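Local coordinates for ABC transporter binding protein AcbH (Actinoplanes, PDB 3OO8) that binds beta-D-galactopyranose as the extracellular solute receptor of a bacterial ABC transporter, at residues T64-H67 with N68-Q71; V367-M371 with E372-V376; N73-N76 with Y77-T81; G127-G130 with H131-V135; M260-G263 with S264-A268. The protein carries 2 engineered substitutions. One frame throughout, in Å; residues are numbered along the deposited sequence.

Interaction 1 of 5, residues T64-H67 with N68-Q71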
loop_
_atom_site.group_PDB
_atom_site.type_symbol
_atom_site.label_atom_id
_atom_site.label_comp_id
_atom_site.label_asym_id
_atom_site.label_seq_id
_atom_site.Cartn_x
_atom_site.Cartn_y
_atom_site.Cartn_z
ATOM N N THR A 64 -13.446 20.169 1.102
ATOM C CA THR A 64 -13.048 19.172 0.127
ATOM C C THR A 64 -12.375 19.803 -1.058
ATOM O O THR A 64 -12.840 20.821 -1.571
ATOM C CB THR A 64 -14.258 18.335 -0.337
ATOM O OG1 THR A 64 -14.842 17.676 0.799
ATOM C CG2 THR A 64 -13.861 17.300 -1.384
ATOM N N THR A 65 -11.253 19.221 -1.461
ATOM C CA THR A 65 -10.530 19.643 -2.653
ATOM C C THR A 65 -10.410 18.423 -3.560
ATOM O O THR A 65 -10.291 17.280 -3.096
ATOM C CB THR A 65 -9.120 20.128 -2.287
ATOM O OG1 THR A 65 -9.241 21.307 -1.502
ATOM C CG2 THR A 65 -8.282 20.444 -3.517
ATOM N N ASP A 66 -10.480 18.653 -4.863
ATOM C CA ASP A 66 -10.207 17.592 -5.814
ATOM C C ASP A 66 -8.998 16.769 -5.381
ATOM O O ASP A 66 -7.943 17.312 -5.035
ATOM C CB ASP A 66 -9.879 18.208 -7.174
ATOM C CG ASP A 66 -9.428 17.173 -8.157
ATOM O OD1 ASP A 66 -10.288 16.364 -8.567
ATOM O OD2 ASP A 66 -8.215 17.147 -8.482
ATOM N N HIS A 67 -9.154 15.454 -5.390
ATOM C CA HIS A 67 -8.125 14.553 -4.874
ATOM C C HIS A 67 -6.709 14.826 -5.370
ATOM O O HIS A 67 -5.787 15.022 -4.572
ATOM C CB HIS A 67 -8.498 13.084 -5.122
ATOM C CG HIS A 67 -7.581 12.115 -4.449
ATOM N ND1 HIS A 67 -6.471 11.583 -5.070
ATOM C CD2 HIS A 67 -7.584 11.615 -3.188
ATOM C CE1 HIS A 67 -5.847 10.771 -4.232
ATOM N NE2 HIS A 67 -6.516 10.753 -3.091
ATOM N N ASN A 68 -6.539 14.830 -6.686
ATOM C CA ASN A 68 -5.226 15.026 -7.275
ATOM C C ASN A 68 -4.661 16.400 -6.985
ATOM O O ASN A 68 -3.480 16.536 -6.695
ATOM C CB ASN A 68 -5.271 14.736 -8.774
ATOM C CG ASN A 68 -5.320 13.253 -9.060
ATOM O OD1 ASN A 68 -5.144 12.417 -8.165
ATOM N ND2 ASN A 68 -5.580 12.911 -10.314
ATOM N N THR A 69 -5.519 17.408 -7.050
ATOM C CA THR A 69 -5.123 18.775 -6.731
ATOM C C THR A 69 -4.605 18.905 -5.315
ATOM O O THR A 69 -3.591 19.558 -5.092
ATOM C CB THR A 69 -6.276 19.756 -6.928
ATOM O OG1 THR A 69 -6.779 19.573 -8.253
ATOM C CG2 THR A 69 -5.811 21.180 -6.749
ATOM N N PHE A 70 -5.331 18.315 -4.360
ATOM C CA PHE A 70 -4.905 18.348 -2.956
ATOM C C PHE A 70 -3.505 17.729 -2.825
ATOM O O PHE A 70 -2.627 18.290 -2.153
ATOM C CB PHE A 70 -5.908 17.565 -2.077
ATOM C CG PHE A 70 -5.679 17.745 -0.610
ATOM C CD1 PHE A 70 -6.277 18.828 0.051
ATOM C CD2 PHE A 70 -4.883 16.837 0.108
ATOM C CE1 PHE A 70 -6.063 19.047 1.424
ATOM C CE2 PHE A 70 -4.651 17.053 1.484
ATOM C CZ PHE A 70 -5.260 18.138 2.131
ATOM N N GLN A 71 -3.303 16.569 -3.439
ATOM C CA GLN A 71 -2.016 15.891 -3.389
ATOM C C GLN A 71 -0.948 16.856 -3.929
ATOM O O GLN A 71 0.075 17.116 -3.286
ATOM C CB GLN A 71 -2.065 14.649 -4.293
ATOM C CG GLN A 71 -3.292 13.780 -4.048
ATOM C CD GLN A 71 -3.418 13.336 -2.610
ATOM O OE1 GLN A 71 -4.303 13.788 -1.891
ATOM N NE2 GLN A 71 -2.525 12.451 -2.180
HETATM O O HOH W 1 -8.684 13.947 -8.628
#
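His67 overlaps Gln71 one helical turn on. Gln71 has two conformers; in the one described, its side-chain amide stacks on the His67 ring, their planes 4° apart. Gln71 CG also lies over that ring, 4.3 Å from its centroid, a CH-pi contact. The Gln71 chain bends at chi2 (-56°), which folds its amide back over the imidazole. Its OE1 takes a hydrogen bond from Asn35. Asn68 OD1 lies at the ring edge, in its plane, and takes a weak hydrogen bond from His67 ND1.

Asp66 is the N-cap of helix 67-79. Its OD2 accepts from Thr69 N at 3.1 Å and from Thr69 OG1 at 2.8 Å. The two donors come from opposite faces of the carboxylate. A water joins Asp66 OD1 to Asn68 N, so another amide of the first turn is also met. Thr65 CB sits at the Phe70 ring edge, 3.9 Å from Phe70 CD1.

Replacing His67 by an alanine removes the ring; the Gln71 amide would probably be left without its stacking surface, held mainly by Asn35, and Asn68 OD1 without its weak donor. His67 and Gln71 both bind beta-D-galactose. In this conformer the stack sets two sugar-binding groups against each other, while the carboxylate cap probably gains from the positive end of the helix dipole.

Interaction 2 of 5, residues V367-M371 with E372-V376. Engineered in segment 372-376: Glu372 (natural residue Asp).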
loop_
_atom_site.group_PDB
_atom_site.type_symbol
_atom_site.label_atom_id
_atom_site.label_comp_id
_atom_site.label_asym_id
_atom_site.label_seq_id
_atom_site.Cartn_x
_atom_site.Cartn_y
_atom_site.Cartn_z
ATOM N N VAL A 367 4.624 -2.859 7.635
ATOM C CA VAL A 367 4.047 -2.789 6.291
ATOM C C VAL A 367 4.634 -1.600 5.566
ATOM O O VAL A 367 4.758 -0.507 6.130
ATOM C CB VAL A 367 2.479 -2.720 6.245
ATOM C CG1 VAL A 367 1.869 -4.058 6.692
ATOM C CG2 VAL A 367 1.936 -1.539 7.011
ATOM N N SER A 368 5.017 -1.846 4.317
ATOM C CA SER A 368 5.480 -0.775 3.462
ATOM C C SER A 368 4.251 -0.191 2.746
ATOM O O SER A 368 3.135 -0.694 2.927
ATOM C CB SER A 368 6.590 -1.301 2.548
ATOM O OG SER A 368 6.131 -2.471 1.856
ATOM N N GLN A 369 4.441 0.858 1.942
ATOM C CA GLN A 369 3.292 1.649 1.488
ATOM C C GLN A 369 3.189 1.724 -0.029
ATOM O O GLN A 369 2.446 2.575 -0.529
ATOM C CB GLN A 369 3.477 3.086 1.974
ATOM C CG GLN A 369 3.599 3.207 3.494
ATOM C CD GLN A 369 2.399 2.584 4.221
ATOM O OE1 GLN A 369 1.250 2.855 3.885
ATOM N NE2 GLN A 369 2.667 1.784 5.249
ATOM N N PHE A 370 3.913 0.826 -0.709
ATOM C CA PHE A 370 4.066 0.790 -2.193
ATOM C C PHE A 370 5.119 1.804 -2.612
ATOM O O PHE A 370 5.248 2.858 -2.004
ATOM C CB PHE A 370 2.733 0.985 -2.933
ATOM C CG PHE A 370 2.828 0.737 -4.423
ATOM C CD1 PHE A 370 2.986 -0.553 -4.939
ATOM C CD2 PHE A 370 2.707 1.805 -5.302
ATOM C CE1 PHE A 370 3.050 -0.760 -6.327
ATOM C CE2 PHE A 370 2.771 1.589 -6.681
ATOM C CZ PHE A 370 2.943 0.309 -7.178
ATOM N N MET A 371 5.892 1.469 -3.637
ATOM C CA MET A 371 7.022 2.331 -4.011
ATOM C C MET A 371 6.645 3.789 -4.232
ATOM O O MET A 371 7.383 4.693 -3.836
ATOM C CB MET A 371 7.738 1.768 -5.242
ATOM C CG MET A 371 9.043 2.540 -5.504
ATOM S SD MET A 371 9.863 2.036 -7.046
ATOM C CE MET A 371 10.290 0.326 -6.679
ATOM N N GLU A 372 5.488 4.033 -4.831
ATOM C CA GLU A 372 5.056 5.407 -5.088
ATOM C C GLU A 372 4.878 6.292 -3.848
ATOM O O GLU A 372 4.886 7.534 -3.965
ATOM C CB GLU A 372 3.770 5.393 -5.891
ATOM C CG GLU A 372 3.982 4.899 -7.287
ATOM C CD GLU A 372 4.040 6.002 -8.292
ATOM O OE1 GLU A 372 4.601 7.097 -7.992
ATOM O OE2 GLU A 372 3.486 5.749 -9.389
ATOM N N ARG A 373 4.700 5.670 -2.686
ATOM C CA ARG A 373 4.541 6.407 -1.436
ATOM C C ARG A 373 5.757 6.272 -0.551
ATOM O O ARG A 373 5.979 7.125 0.318
ATOM C CB ARG A 373 3.294 5.906 -0.686
ATOM C CG ARG A 373 2.005 6.224 -1.405
ATOM C CD ARG A 373 0.823 5.723 -0.583
ATOM N NE ARG A 373 -0.452 6.197 -1.128
ATOM C CZ ARG A 373 -1.613 6.095 -0.475
ATOM N NH1 ARG A 373 -1.632 5.556 0.725
ATOM N NH2 ARG A 373 -2.742 6.563 -1.003
ATOM N N ASP A 374 6.578 5.240 -0.757
ATOM C CA ASP A 374 7.750 5.084 0.120
ATOM C C ASP A 374 8.984 5.873 -0.326
ATOM O O ASP A 374 9.912 6.077 0.465
ATOM C CB ASP A 374 8.126 3.601 0.309
ATOM C CG ASP A 374 7.247 2.903 1.339
ATOM O OD1 ASP A 374 6.997 3.531 2.402
ATOM O OD2 ASP A 374 6.909 1.729 1.097
ATOM N N THR A 375 9.015 6.259 -1.592
ATOM C CA THR A 375 10.104 7.098 -2.100
ATOM C C THR A 375 9.483 8.381 -2.632
ATOM O O THR A 375 8.257 8.576 -2.565
ATOM C CB THR A 375 10.966 6.374 -3.183
ATOM O OG1 THR A 375 12.166 7.132 -3.417
ATOM C CG2 THR A 375 10.207 6.187 -4.496
ATOM N N VAL A 376 10.309 9.295 -3.132
ATOM C CA VAL A 376 9.710 10.476 -3.740
ATOM C C VAL A 376 9.151 10.197 -5.125
ATOM O O VAL A 376 9.620 9.308 -5.843
ATOM C CB VAL A 376 10.647 11.692 -3.773
ATOM C CG1 VAL A 376 11.335 11.880 -2.424
ATOM C CG2 VAL A 376 11.664 11.533 -4.862
HETATM O O HOH W 2 0.593 5.151 2.491
#
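Asp374 reaches back with its carboxylate to the backbone of Gln369. Gln369 N donates to Asp374 OD2 at 2.8 Å in a nearly straight bond (173°). The oxygen is met on its syn side, though the donor stands 33° out of the carboxylate plane. Asp374 OD1 lies against Gln369 CB and CG. The Gln369 amide and this carboxylate are almost perpendicular.

Phe370 is the N-cap of the short helix, and its carbonyl oxygen serves two donors. Asp374 N approaches in the carbonyl plane at 3.0 Å from Phe370 O. Arg373 N comes from above that plane, 2.9 Å from the same oxygen. Met371 O accepts from Thr375 N, and more weakly from Asp374 N. Gln369 O has no polar partner in the model; Arg373 CB packs on it at 3.4 Å.

Gln369 NE2 donates weakly to Val367 O. A water accepts from Arg373 NH1 and lies 2.8 Å from Gln369 OE1. Outside the turn, Gln369 OE1 accepts from Thr300 N, while Ser368 OG bonds Asp297 and Thr375 OG1 bonds Met211 O. The extended chain of Arg373, a galactose-binding residue, carries its guanidinium to a salt bridge with Asp301, a cation-pi contact with Phe89 and a glycerol. Glu372 is engineered from the natural Asp, a sugar-binding position. Its CG lies 3.6 Å from Phe370 CE2, and the two side chains run side by side.

The turn joins strand 366-368 to helix 371-374, with Phe370 stacked on sugar-binding Trp142 and helices 191-201, 204-212 and 377-392 packed round it.

Interaction 3 of 5, residues N73-N76 with Y77-T81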
loop_
_atom_site.group_PDB
_atom_site.type_symbol
_atom_site.label_atom_id
_atom_site.label_comp_id
_atom_site.label_asym_id
_atom_site.label_seq_id
_atom_site.Cartn_x
_atom_site.Cartn_y
_atom_site.Cartn_z
ATOM N N ASN A 73 -0.843 20.030 -4.197
ATOM C CA ASN A 73 -0.629 21.270 -3.449
ATOM C C ASN A 73 -0.186 21.079 -2.004
ATOM O O ASN A 73 -0.033 22.063 -1.273
ATOM C CB ASN A 73 -1.901 22.137 -3.503
ATOM C CG ASN A 73 -1.703 23.544 -2.902
ATOM O OD1 ASN A 73 -0.789 24.287 -3.293
ATOM N ND2 ASN A 73 -2.595 23.922 -1.982
ATOM N N ILE A 74 0.046 19.840 -1.587
ATOM C CA ILE A 74 0.285 19.586 -0.157
ATOM C C ILE A 74 1.338 20.436 0.562
ATOM O O ILE A 74 1.072 20.968 1.636
ATOM C CB ILE A 74 0.467 18.062 0.140
ATOM C CG1 ILE A 74 0.418 17.777 1.645
ATOM C CG2 ILE A 74 1.740 17.504 -0.503
ATOM C CD1 ILE A 74 -0.903 18.091 2.279
ATOM N N SER A 75 2.539 20.552 -0.002
ATOM C CA SER A 75 3.596 21.301 0.689
ATOM C C SER A 75 3.193 22.780 0.840
ATOM O O SER A 75 3.329 23.368 1.925
ATOM C CB SER A 75 4.931 21.141 -0.061
ATOM O OG SER A 75 5.973 21.810 0.642
ATOM N N ASN A 76 2.683 23.375 -0.237
ATOM C CA ASN A 76 2.251 24.783 -0.217
ATOM C C ASN A 76 1.096 24.964 0.765
ATOM O O ASN A 76 1.032 25.946 1.517
ATOM C CB ASN A 76 1.778 25.217 -1.610
ATOM C CG ASN A 76 1.350 26.685 -1.660
ATOM O OD1 ASN A 76 2.091 27.578 -1.247
ATOM N ND2 ASN A 76 0.159 26.936 -2.177
ATOM N N TYR A 77 0.192 23.986 0.752
ATOM C CA TYR A 77 -0.955 23.967 1.659
ATOM C C TYR A 77 -0.553 23.993 3.128
ATOM O O TYR A 77 -1.081 24.792 3.908
ATOM C CB TYR A 77 -1.833 22.761 1.332
ATOM C CG TYR A 77 -2.906 22.431 2.363
ATOM C CD1 TYR A 77 -4.141 23.076 2.355
ATOM C CD2 TYR A 77 -2.693 21.417 3.298
ATOM C CE1 TYR A 77 -5.131 22.754 3.307
ATOM C CE2 TYR A 77 -3.679 21.079 4.217
ATOM C CZ TYR A 77 -4.890 21.746 4.219
ATOM O OH TYR A 77 -5.870 21.383 5.142
ATOM N N LEU A 78 0.388 23.131 3.514
ATOM C CA LEU A 78 0.847 23.073 4.889
ATOM C C LEU A 78 1.580 24.351 5.289
ATOM O O LEU A 78 1.575 24.754 6.455
ATOM C CB LEU A 78 1.783 21.867 5.066
ATOM C CG LEU A 78 1.056 20.522 4.934
ATOM C CD1 LEU A 78 2.047 19.374 4.865
ATOM C CD2 LEU A 78 0.085 20.336 6.104
ATOM N N GLN A 79 2.210 25.003 4.320
ATOM C CA GLN A 79 2.992 26.202 4.652
ATOM C C GLN A 79 2.173 27.482 4.688
ATOM O O GLN A 79 2.643 28.500 5.194
ATOM C CB GLN A 79 4.175 26.333 3.700
ATOM C CG GLN A 79 5.097 25.136 3.814
ATOM C CD GLN A 79 6.334 25.253 2.972
ATOM O OE1 GLN A 79 7.222 26.048 3.268
ATOM N NE2 GLN A 79 6.423 24.427 1.934
ATOM N N GLY A 80 0.950 27.426 4.166
ATOM C CA GLY A 80 0.067 28.578 4.130
ATOM C C GLY A 80 -0.813 28.717 5.353
ATOM O O GLY A 80 -0.345 29.041 6.450
ATOM N N THR A 81 -2.099 28.478 5.160
ATOM C CA THR A 81 -3.066 28.575 6.247
ATOM C C THR A 81 -3.938 27.310 6.173
ATOM O O THR A 81 -5.114 27.367 5.810
ATOM C CB THR A 81 -3.913 29.857 6.115
ATOM O OG1 THR A 81 -4.590 29.853 4.859
ATOM C CG2 THR A 81 -3.017 31.110 6.164
#
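The C-terminal turns of helix 67-79 hold this contact, where side chains meet their neighbours three and four residues along. Tyr77 N donates to Asn73 O at 2.8 Å, and Leu78 N to Ile74 O at 2.9 Å.

Ser75 is held twice by Gln79. Its carbonyl oxygen accepts from Gln79 N and also from Gln79 NE2, the latter at 3.3 Å. The two donors come from opposite faces of the carbonyl plane, and NE2 stands well above it. Gln79 NE2 also makes a weak bond to Ser75 OG. CG of Gln79 is anti to its carbonyl carbon (chi1 -61°), which lays the chain back over the preceding turn.

Asn73 and Asn76 are joined side chain to side chain. Asn76 ND2 donates to Asn73 OD1 at 3.0 Å, in the carbonyl plane and on a lone pair. A leucine in place of Asn73 has no side-chain oxygen to offer, and the Asn76 amide would probably turn more freely without its mate.

On the inner side, Ile74 CD1 touches Tyr77 CD2 at 3.9 Å. Ile74 CG1 packs beside Leu78 CD1, the two side chains pointing the same way. Phe97 of helix 92-99 covers Ile74 and Leu78, while Tyr77 OH bonds Asp83.

At the end, Gly80 N makes weak bonds to Asn76 O and Tyr77 O. Polar residues outside, apolar residues inside and fraying bonds at the last turn are the pattern of an amphipathic helix reaching its C-terminus.

Interaction 4 of 5, residues G127-G130 with H131-V135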
loop_
_atom_site.group_PDB
_atom_site.type_symbol
_atom_site.label_atom_id
_atom_site.label_comp_id
_atom_site.label_asym_id
_atom_site.label_seq_id
_atom_site.Cartn_x
_atom_site.Cartn_y
_atom_site.Cartn_z
ATOM N N GLY A 127 7.334 9.745 12.656
ATOM C CA GLY A 127 8.342 10.465 11.886
ATOM C C GLY A 127 9.728 9.928 12.240
ATOM O O GLY A 127 9.868 9.040 13.081
ATOM N N LEU A 128 10.739 10.481 11.578
ATOM C CA LEU A 128 12.122 10.038 11.752
ATOM C C LEU A 128 12.561 10.262 13.202
ATOM O O LEU A 128 13.427 9.559 13.742
ATOM C CB LEU A 128 13.026 10.816 10.793
ATOM C CG LEU A 128 12.840 10.585 9.288
ATOM C CD1 LEU A 128 13.793 11.461 8.500
ATOM C CD2 LEU A 128 13.080 9.101 9.045
ATOM N N ASP A 129 11.936 11.248 13.814
ATOM C CA ASP A 129 12.289 11.631 15.177
ATOM C C ASP A 129 11.565 10.803 16.231
ATOM O O ASP A 129 11.660 11.095 17.415
ATOM C CB ASP A 129 11.986 13.099 15.374
ATOM C CG ASP A 129 10.512 13.390 15.224
ATOM O OD1 ASP A 129 9.735 12.401 15.158
ATOM O OD2 ASP A 129 10.184 14.586 15.129
ATOM N N GLY A 130 10.802 9.802 15.805
ATOM C CA GLY A 130 10.152 8.893 16.727
ATOM C C GLY A 130 8.822 9.390 17.292
ATOM O O GLY A 130 8.153 8.624 17.972
ATOM N N HIS A 131 8.461 10.640 17.025
ATOM C CA HIS A 131 7.141 11.143 17.452
ATOM C C HIS A 131 6.080 10.622 16.493
ATOM O O HIS A 131 6.366 10.383 15.315
ATOM C CB HIS A 131 7.051 12.661 17.397
ATOM C CG HIS A 131 7.886 13.337 18.441
ATOM N ND1 HIS A 131 7.640 13.191 19.789
ATOM C CD2 HIS A 131 8.965 14.151 18.338
ATOM C CE1 HIS A 131 8.536 13.881 20.475
ATOM N NE2 HIS A 131 9.352 14.473 19.619
ATOM N N TYR A 132 4.849 10.525 16.995
ATOM C CA TYR A 132 3.708 10.181 16.134
ATOM C C TYR A 132 3.206 11.423 15.392
ATOM O O TYR A 132 3.152 12.503 15.959
ATOM C CB TYR A 132 2.558 9.683 17.004
ATOM C CG TYR A 132 2.742 8.291 17.557
ATOM C CD1 TYR A 132 2.512 7.171 16.754
ATOM C CD2 TYR A 132 3.134 8.075 18.876
ATOM C CE1 TYR A 132 2.687 5.891 17.239
ATOM C CE2 TYR A 132 3.302 6.775 19.369
ATOM C CZ TYR A 132 3.069 5.686 18.544
ATOM O OH TYR A 132 3.186 4.395 19.004
ATOM N N TYR A 133 2.822 11.270 14.121
ATOM C CA TYR A 133 2.307 12.368 13.298
ATOM C C TYR A 133 1.015 12.011 12.558
ATOM O O TYR A 133 0.311 12.892 12.068
ATOM C CB TYR A 133 3.377 12.880 12.305
ATOM C CG TYR A 133 4.540 13.549 13.005
ATOM C CD1 TYR A 133 4.444 14.866 13.385
ATOM C CD2 TYR A 133 5.723 12.835 13.253
ATOM C CE1 TYR A 133 5.512 15.507 14.031
ATOM C CE2 TYR A 133 6.785 13.458 13.900
ATOM C CZ TYR A 133 6.658 14.782 14.273
ATOM O OH TYR A 133 7.725 15.412 14.893
ATOM N N LEU A 134 0.734 10.713 12.471
ATOM C CA LEU A 134 -0.419 10.233 11.713
ATOM C C LEU A 134 -1.358 9.421 12.597
ATOM O O LEU A 134 -0.898 8.665 13.467
ATOM C CB LEU A 134 0.072 9.304 10.591
ATOM C CG LEU A 134 -0.966 8.799 9.549
ATOM C CD1 LEU A 134 -1.092 9.793 8.395
ATOM C CD2 LEU A 134 -0.648 7.390 9.036
ATOM N N VAL A 135 -2.669 9.513 12.317
ATOM C CA VAL A 135 -3.607 8.496 12.824
ATOM C C VAL A 135 -4.096 7.712 11.614
ATOM O O VAL A 135 -4.719 8.316 10.743
ATOM C CB VAL A 135 -4.850 9.058 13.488
ATOM C CG1 VAL A 135 -5.772 7.876 13.857
ATOM C CG2 VAL A 135 -4.473 9.814 14.756
#
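Asp129 meets both His131 and Tyr133, and hydrogen bonds carry most of the contact. Tyr133 OH donates to Asp129 OD2 at 2.6 Å, on the syn lone pair. The other carboxylate oxygen, Asp129 OD1, accepts from His131 N at 2.9 Å, with the donor well above the carboxylate plane. This second bond makes an Asx turn. One carboxylate therefore holds a backbone amide and a phenol at once. With chi1 at 63°, Asp129 CG sits between its own backbone N and carbonyl carbon, and this brings the group round to both donors. Backbone bonds close the loop. Gly127 N donates to His131 O at 2.9 Å, and Gly130 N to Gly127 O at 3.0 Å.

The flat groups meet by their edges. The Tyr133 ring and the carboxylate are nearly coplanar, 25° apart, and come from opposite directions. Gly127 N also lies at the Tyr133 edge, 3.5 Å from Tyr133 CD2. The His131 ring stands almost perpendicular to the carboxylate, with Asp129 OD2 at its edge, 3.5 Å from His131 CD2. His131 ND1 is bonded to Asp107.

The two glycines differ in setting. A CB on Gly127 would clash with Tyr133 CE2, while Gly130 has positive phi (84°).

Tyr133 rests on Ala98 of helix 92-99, and Tyr132 stacks on Trp110. Between helix 119-124 and strand 134-147, the arrangement is consistent with a type I turn, Gly127 to Gly130, plus a G1 beta bulge.

Interaction 5 of 5, residues M260-G263 with S264-A268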
loop_
_atom_site.group_PDB
_atom_site.type_symbol
_atom_site.label_atom_id
_atom_site.label_comp_id
_atom_site.label_asym_id
_atom_site.label_seq_id
_atom_site.Cartn_x
_atom_site.Cartn_y
_atom_site.Cartn_z
ATOM N N MET A 260 -2.338 -14.051 -10.027
ATOM C CA MET A 260 -1.961 -12.688 -10.383
ATOM C C MET A 260 -1.609 -11.933 -9.098
ATOM O O MET A 260 -2.365 -11.987 -8.117
ATOM C CB MET A 260 -3.078 -11.944 -11.087
ATOM C CG MET A 260 -2.679 -10.501 -11.388
ATOM S SD MET A 260 -3.928 -9.780 -12.485
ATOM C CE MET A 260 -3.275 -8.120 -12.691
ATOM N N PHE A 261 -0.454 -11.278 -9.088
ATOM C CA PHE A 261 0.000 -10.512 -7.903
ATOM C C PHE A 261 -0.325 -9.047 -8.110
ATOM O O PHE A 261 0.168 -8.432 -9.045
ATOM C CB PHE A 261 1.541 -10.685 -7.699
ATOM C CG PHE A 261 2.100 -9.879 -6.539
ATOM C CD1 PHE A 261 1.882 -10.319 -5.243
ATOM C CD2 PHE A 261 2.833 -8.718 -6.759
ATOM C CE1 PHE A 261 2.401 -9.625 -4.166
ATOM C CE2 PHE A 261 3.327 -7.995 -5.677
ATOM C CZ PHE A 261 3.109 -8.487 -4.388
ATOM N N GLN A 262 -1.189 -8.481 -7.268
ATOM C CA GLN A 262 -1.443 -7.036 -7.315
ATOM C C GLN A 262 -2.258 -6.630 -6.075
ATOM O O GLN A 262 -2.422 -7.437 -5.152
ATOM C CB GLN A 262 -2.135 -6.608 -8.629
ATOM C CG GLN A 262 -1.359 -5.535 -9.352
ATOM C CD GLN A 262 -1.969 -5.103 -10.660
ATOM O OE1 GLN A 262 -1.499 -5.508 -11.725
ATOM N NE2 GLN A 262 -2.988 -4.270 -10.596
ATOM N N GLY A 263 -2.739 -5.387 -6.032
ATOM C CA GLY A 263 -3.531 -4.917 -4.888
ATOM C C GLY A 263 -4.950 -5.459 -4.901
ATOM O O GLY A 263 -5.515 -5.665 -5.980
ATOM N N SER A 264 -5.539 -5.719 -3.730
ATOM C CA SER A 264 -6.918 -6.261 -3.747
ATOM C C SER A 264 -7.955 -5.285 -4.319
ATOM O O SER A 264 -8.937 -5.724 -4.939
ATOM C CB SER A 264 -7.362 -6.675 -2.352
ATOM O OG SER A 264 -7.489 -5.500 -1.597
ATOM N N ASN A 265 -7.737 -3.987 -4.159
ATOM C CA ASN A 265 -8.656 -2.984 -4.702
ATOM C C ASN A 265 -8.534 -2.842 -6.221
ATOM O O ASN A 265 -9.138 -1.965 -6.843
ATOM C CB ASN A 265 -8.515 -1.656 -3.966
ATOM C CG ASN A 265 -7.285 -0.897 -4.363
ATOM O OD1 ASN A 265 -6.416 -1.409 -5.074
ATOM N ND2 ASN A 265 -7.183 0.337 -3.887
ATOM N N GLN A 266 -7.681 -3.689 -6.794
ATOM C CA GLN A 266 -7.534 -3.775 -8.248
ATOM C C GLN A 266 -8.097 -5.111 -8.696
ATOM O O GLN A 266 -9.201 -5.172 -9.290
ATOM C CB GLN A 266 -6.062 -3.613 -8.643
ATOM C CG GLN A 266 -5.501 -2.254 -8.199
ATOM C CD GLN A 266 -4.126 -2.352 -7.589
ATOM O OE1 GLN A 266 -3.293 -3.180 -7.961
ATOM N NE2 GLN A 266 -3.884 -1.468 -6.646
ATOM N N VAL A 267 -7.403 -6.202 -8.366
ATOM C CA VAL A 267 -7.804 -7.515 -8.870
ATOM C C VAL A 267 -9.211 -7.903 -8.405
ATOM O O VAL A 267 -10.049 -8.288 -9.229
ATOM C CB VAL A 267 -6.779 -8.654 -8.503
ATOM C CG1 VAL A 267 -7.281 -10.026 -9.034
ATOM C CG2 VAL A 267 -5.387 -8.324 -9.070
ATOM N N ALA A 268 -9.475 -7.858 -7.101
ATOM C CA ALA A 268 -10.775 -8.306 -6.592
ATOM C C ALA A 268 -11.888 -7.371 -7.076
ATOM O O ALA A 268 -12.995 -7.830 -7.411
ATOM C CB ALA A 268 -10.769 -8.391 -5.070
#
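Gln266 OE1 is gripped by two donors. Gln262 NE2 gives it a hydrogen bond of 2.9 Å, and Gly263 N reaches the same Gln266 OE1 at 3.0 Å. They approach from opposite faces of the Gln266 amide. Gln266 OE1 lies close to the amide plane of Gln262 (12° out of it), while the two amide planes are 43° apart. The Gln266 chain bends at chi2 (136°), which swings its amide back over Gly263. Gln266 NE2 adds a weak bond to Asn265 OD1.

Gly263 O answers in the other direction. It accepts from Gln266 N at 3.0 Å, from above the carbonyl plane, and from Val267 N at 3.1 Å. Gly263 is thus tied through both its amide and its carbonyl. A CB there would clash with Gln266 NE2.

Apolar packing centres on Val267 CG2. It touches Gln262 CB at 3.7 Å and Met260 SD at 4.0 Å. Trp245 of helix 245-253 packs on Gln262 and Gln266.

Gln266 binds beta-D-galactose, and Gln262 packs on Trp142, which does so too. Gln262, with Gly263 N, is consistent with a second-shell role in orienting the Gln266 amide. The whole is a strand-to-helix corner, from strand 257-261 into helix 264-270, at the sugar site of a class 2 solute-binding protein.

Three of the five contacts hold positions that bind beta-D-galactose: interaction 1 (His67, Gln71), interaction 2 (Arg373 and the engineered position Glu372) and interaction 5 (Gln266). No sugar is bound here, but a glycerol lies by Arg373. The side chains of Gln71 and Arg373 are about 6 Å apart, so interactions 1 and 2 face each other at the site. Nearest atoms of interactions 2 and 5 are about 7 Å apart, and Trp142 touches both. Interactions 1 and 3 share helix 67-79 and meet where Phe70 CZ lies 3.9 Å from Tyr77 CE2. Interaction 4 lies farther off, its Tyr133 side chain about 11 Å from that of Arg93. It leads into strand 134-147, the neighbour of strand 257-261 in interaction 5.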